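Local coordinates for aluminum resistance protein (Clostridium novyi, PDB 3I16) that probably acts as a pyridoxal-5'-phosphate-dependent carbon-sulfur lyase of the methionine gamma-lyase family and is implicated in aluminum resistance, at residues L112-P125 with L144-L156. Numbering follows the deposited sequence. Where two conformers were deposited one is given.
Sequences LRPGNTMLSVCGEP and LKEFGINYKQVDL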
# COMPACT_ATOMS: atom_id res chain seq x y z
N LEU B 112 13.98 19.98 -25.84
CA LEU B 112 14.11 21.29 -26.50
C LEU B 112 14.95 22.24 -25.65
O LEU B 112 14.95 22.14 -24.43
CB LEU B 112 12.73 21.90 -26.78
CG LEU B 112 11.88 21.22 -27.87
CD1 LEU B 112 10.41 21.57 -27.67
CD2 LEU B 112 12.38 21.58 -29.31
N ARG B 113 15.70 23.11 -26.32
CA ARG B 113 16.59 24.08 -25.68
C ARG B 113 16.37 25.45 -26.28
O ARG B 113 15.83 25.57 -27.40
CB ARG B 113 18.05 23.65 -25.88
CG ARG B 113 18.39 22.27 -25.32
CD ARG B 113 18.46 22.32 -23.76
NE ARG B 113 18.80 21.00 -23.26
CZ ARG B 113 17.95 20.04 -22.91
NH1 ARG B 113 16.62 20.22 -22.93
NH2 ARG B 113 18.44 18.87 -22.50
N PRO B 114 16.79 26.51 -25.57
CA PRO B 114 16.56 27.84 -26.12
C PRO B 114 17.04 27.97 -27.57
O PRO B 114 18.10 27.46 -27.92
CB PRO B 114 17.34 28.75 -25.19
CG PRO B 114 17.36 28.02 -23.88
CD PRO B 114 17.40 26.56 -24.23
N GLY B 115 16.23 28.61 -28.40
CA GLY B 115 16.56 28.75 -29.81
C GLY B 115 15.90 27.70 -30.68
O GLY B 115 15.62 27.96 -31.86
N ASN B 116 15.65 26.52 -30.15
CA ASN B 116 14.98 25.48 -30.91
C ASN B 116 13.52 25.88 -31.13
O ASN B 116 12.91 26.64 -30.36
CB ASN B 116 14.92 24.16 -30.14
CG ASN B 116 16.27 23.53 -29.86
OD1 ASN B 116 16.32 22.60 -29.08
ND2 ASN B 116 17.34 23.99 -30.51
N THR B 117 12.95 25.30 -32.16
CA THR B 117 11.56 25.51 -32.50
C THR B 117 10.92 24.15 -32.63
O THR B 117 11.52 23.23 -33.21
CB THR B 117 11.43 26.25 -33.85
OG1 THR B 117 12.06 27.51 -33.73
CG2 THR B 117 9.97 26.44 -34.26
N MSE B 118 9.69 24.01 -32.11
CA MSE B 118 8.93 22.77 -32.27
C MSE B 118 7.84 23.08 -33.28
O MSE B 118 7.37 24.23 -33.38
CB MSE B 118 8.33 22.27 -30.95
CG MSE B 118 7.21 23.14 -30.38
SE MSE B 118 6.36 22.35 -28.82
CE MSE B 118 5.44 20.93 -29.65
N LEU B 119 7.42 22.03 -34.00
CA LEU B 119 6.39 22.14 -35.01
C LEU B 119 5.30 21.09 -34.83
O LEU B 119 5.55 19.90 -34.99
CB LEU B 119 7.00 21.98 -36.42
CG LEU B 119 6.03 22.06 -37.60
CD1 LEU B 119 5.37 23.46 -37.72
CD2 LEU B 119 6.73 21.66 -38.92
N SER B 120 4.10 21.54 -34.49
CA SER B 120 2.94 20.65 -34.38
C SER B 120 2.32 20.53 -35.74
O SER B 120 1.95 21.53 -36.35
CB SER B 120 1.93 21.19 -33.38
OG SER B 120 2.47 21.03 -32.10
N VAL B 121 2.20 19.29 -36.22
CA VAL B 121 1.73 19.03 -37.58
C VAL B 121 0.28 18.54 -37.70
O VAL B 121 -0.22 18.36 -38.82
CB VAL B 121 2.73 18.08 -38.31
CG1 VAL B 121 4.10 18.77 -38.38
CG2 VAL B 121 2.83 16.72 -37.63
N CYS B 122 -0.40 18.37 -36.57
CA CYS B 122 -1.82 17.97 -36.57
C CYS B 122 -2.73 19.10 -36.13
O CYS B 122 -3.76 18.87 -35.50
CB CYS B 122 -2.03 16.75 -35.67
SG CYS B 122 -1.01 15.35 -36.25
N GLY B 123 -2.36 20.32 -36.49
CA GLY B 123 -3.11 21.47 -36.07
C GLY B 123 -2.80 21.78 -34.61
O GLY B 123 -1.81 21.29 -34.03
N GLU B 124 -3.68 22.56 -33.99
CA GLU B 124 -3.50 22.98 -32.60
C GLU B 124 -3.53 21.77 -31.68
O GLU B 124 -4.43 20.92 -31.81
CB GLU B 124 -4.58 24.00 -32.18
CG GLU B 124 -6.03 23.48 -32.03
CD GLU B 124 -6.99 24.56 -31.54
OE1 GLU B 124 -6.54 25.69 -31.26
OE2 GLU B 124 -8.20 24.27 -31.42
N PRO B 125 -2.54 21.64 -30.76
CA PRO B 125 -2.58 20.49 -29.86
C PRO B 125 -3.72 20.52 -28.86
O PRO B 125 -4.39 21.55 -28.71
CB PRO B 125 -1.25 20.58 -29.10
CG PRO B 125 -0.44 21.64 -29.83
CD PRO B 125 -1.47 22.57 -30.36
N LEU B 144 7.45 26.62 -22.41
CA LEU B 144 8.52 26.51 -23.40
C LEU B 144 8.92 27.89 -23.95
O LEU B 144 10.11 28.24 -24.03
CB LEU B 144 8.06 25.61 -24.56
CG LEU B 144 7.92 24.12 -24.29
CD1 LEU B 144 7.39 23.41 -25.54
CD2 LEU B 144 9.22 23.54 -23.90
N LYS B 145 7.92 28.70 -24.29
CA LYS B 145 8.15 30.04 -24.86
C LYS B 145 8.96 30.89 -23.88
O LYS B 145 9.93 31.55 -24.28
CB LYS B 145 6.83 30.73 -25.19
CG LYS B 145 6.97 31.97 -26.06
CD LYS B 145 5.60 32.61 -26.24
CE LYS B 145 5.47 33.44 -27.51
NZ LYS B 145 4.04 33.88 -27.70
N GLU B 146 8.60 30.81 -22.60
CA GLU B 146 9.30 31.55 -21.54
C GLU B 146 10.75 31.08 -21.35
O GLU B 146 11.55 31.80 -20.78
CB GLU B 146 8.49 31.55 -20.24
CG GLU B 146 7.23 32.42 -20.43
CD GLU B 146 6.16 32.27 -19.37
OE1 GLU B 146 6.11 31.21 -18.70
OE2 GLU B 146 5.34 33.21 -19.24
N PHE B 147 11.08 29.91 -21.87
CA PHE B 147 12.45 29.40 -21.86
C PHE B 147 13.14 29.52 -23.25
O PHE B 147 14.15 28.85 -23.51
CB PHE B 147 12.48 27.98 -21.27
CG PHE B 147 12.44 27.98 -19.77
CD1 PHE B 147 13.61 28.12 -19.03
CD2 PHE B 147 11.24 27.97 -19.11
CE1 PHE B 147 13.58 28.18 -17.65
CE2 PHE B 147 11.20 28.01 -17.74
CZ PHE B 147 12.37 28.12 -17.00
N GLY B 148 12.60 30.38 -24.11
CA GLY B 148 13.17 30.66 -25.41
C GLY B 148 12.96 29.62 -26.48
O GLY B 148 13.69 29.64 -27.48
N ILE B 149 11.99 28.73 -26.28
CA ILE B 149 11.68 27.65 -27.23
C ILE B 149 10.44 28.08 -28.01
O ILE B 149 9.39 28.36 -27.42
CB ILE B 149 11.45 26.33 -26.51
CG1 ILE B 149 12.71 25.94 -25.71
CG2 ILE B 149 11.11 25.24 -27.49
CD1 ILE B 149 12.49 24.87 -24.72
N ASN B 150 10.57 28.11 -29.35
CA ASN B 150 9.51 28.62 -30.21
C ASN B 150 8.57 27.52 -30.67
O ASN B 150 8.91 26.33 -30.63
CB ASN B 150 10.14 29.28 -31.42
CG ASN B 150 11.17 30.32 -31.03
OD1 ASN B 150 10.84 31.31 -30.37
ND2 ASN B 150 12.41 30.09 -31.43
N TYR B 151 7.39 27.94 -31.09
CA TYR B 151 6.33 27.04 -31.54
C TYR B 151 5.80 27.47 -32.91
O TYR B 151 5.52 28.66 -33.12
CB TYR B 151 5.16 27.10 -30.55
CG TYR B 151 3.93 26.36 -31.02
CD1 TYR B 151 3.83 24.99 -30.84
CD2 TYR B 151 2.88 27.03 -31.65
CE1 TYR B 151 2.72 24.28 -31.28
CE2 TYR B 151 1.74 26.34 -32.08
CZ TYR B 151 1.68 24.97 -31.90
OH TYR B 151 0.59 24.26 -32.32
N LYS B 152 5.67 26.51 -33.81
CA LYS B 152 5.02 26.70 -35.09
C LYS B 152 4.02 25.57 -35.26
O LYS B 152 4.12 24.50 -34.62
CB LYS B 152 5.99 26.75 -36.25
CG LYS B 152 6.65 28.09 -36.44
CD LYS B 152 7.57 28.11 -37.65
CE LYS B 152 8.24 29.46 -37.79
NZ LYS B 152 9.27 29.45 -38.83
N GLN B 153 3.04 25.82 -36.11
CA GLN B 153 1.96 24.88 -36.32
C GLN B 153 1.62 24.77 -37.79
O GLN B 153 1.66 25.76 -38.49
CB GLN B 153 0.74 25.41 -35.56
CG GLN B 153 -0.55 24.63 -35.73
CD GLN B 153 -1.65 25.21 -34.86
OE1 GLN B 153 -1.45 25.47 -33.68
NE2 GLN B 153 -2.83 25.40 -35.44
N VAL B 154 1.34 23.55 -38.23
CA VAL B 154 0.84 23.28 -39.55
C VAL B 154 -0.45 22.49 -39.32
O VAL B 154 -0.46 21.47 -38.62
CB VAL B 154 1.83 22.52 -40.42
CG1 VAL B 154 1.13 22.06 -41.71
CG2 VAL B 154 3.04 23.41 -40.72
N ASP B 155 -1.54 23.00 -39.88
CA ASP B 155 -2.84 22.37 -39.72
C ASP B 155 -3.00 21.16 -40.64
O ASP B 155 -2.31 21.03 -41.65
CB ASP B 155 -3.95 23.38 -40.05
CG ASP B 155 -4.03 24.54 -39.05
OD1 ASP B 155 -3.52 24.42 -37.90
OD2 ASP B 155 -4.62 25.57 -39.40
N LEU B 156 -3.93 20.28 -40.27
CA LEU B 156 -4.28 19.18 -41.12
C LEU B 156 -5.09 19.77 -42.27
O LEU B 156 -5.56 20.91 -42.21
CB LEU B 156 -5.12 18.16 -40.39
CG LEU B 156 -4.48 17.34 -39.28
CD1 LEU B 156 -5.58 16.51 -38.65
CD2 LEU B 156 -3.38 16.46 -39.83
O HOH W 1 -0.80 18.83 -41.44
O HOH W 2 -5.75 23.61 -35.78
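Strands 117-120 and 150-153 pair in parallel: Ser-120 N donates to Lys-152 O, and Ser-120 O takes the N-H of Val-154 at 2.8 Å, nearly straight (171°). The same alternation runs back through Met-118 and Asn-150, and Gly-115 N closes the near end on Gly-148 O (2.9 Å). At the far end Gly-123, whose positive phi favours glycine, donates its N-H to Val-154 O. A chain of side-chain bonds lies against Gly-123 and Glu-124: Tyr-151 OH donates to Gln-153 OE1 (2.7 Å) and Gln-153 NE2 to Asp-155 OD1 (2.7 Å), which fixes the amide's rotation. One water bridges Val-121 O and Asp-155 O.

With CG anti to the backbone N (chi1 172°), the Tyr-151 ring lies along the neighbouring strand, its edge toward Met-118 CG and Ser-120 OG, the latter hydrogen-bonded to His-181 ND1, while Pro-125 CD approaches Tyr-151 OH at 3.3 Å. The selenium of selenomethionine Met-118 meets Leu-144 CD1 at 3.6 Å, and Leu-112 packs CB on Ile-149 CD1.

Pro-125 leads directly into Tyr-126, which binds pyridoxal 5'-phosphate. Strand 150-153 is an edge strand, within this chain, of the mixed sheet, joined to 117-120 by a beta-alpha-beta crossover. Ile-133 of helix 129-133 covers Met-118 and Tyr-151, Val-170 of helix 164-173 covers Leu-119 and Val-154, and strand 177-183 flanks 117-120 on its other side.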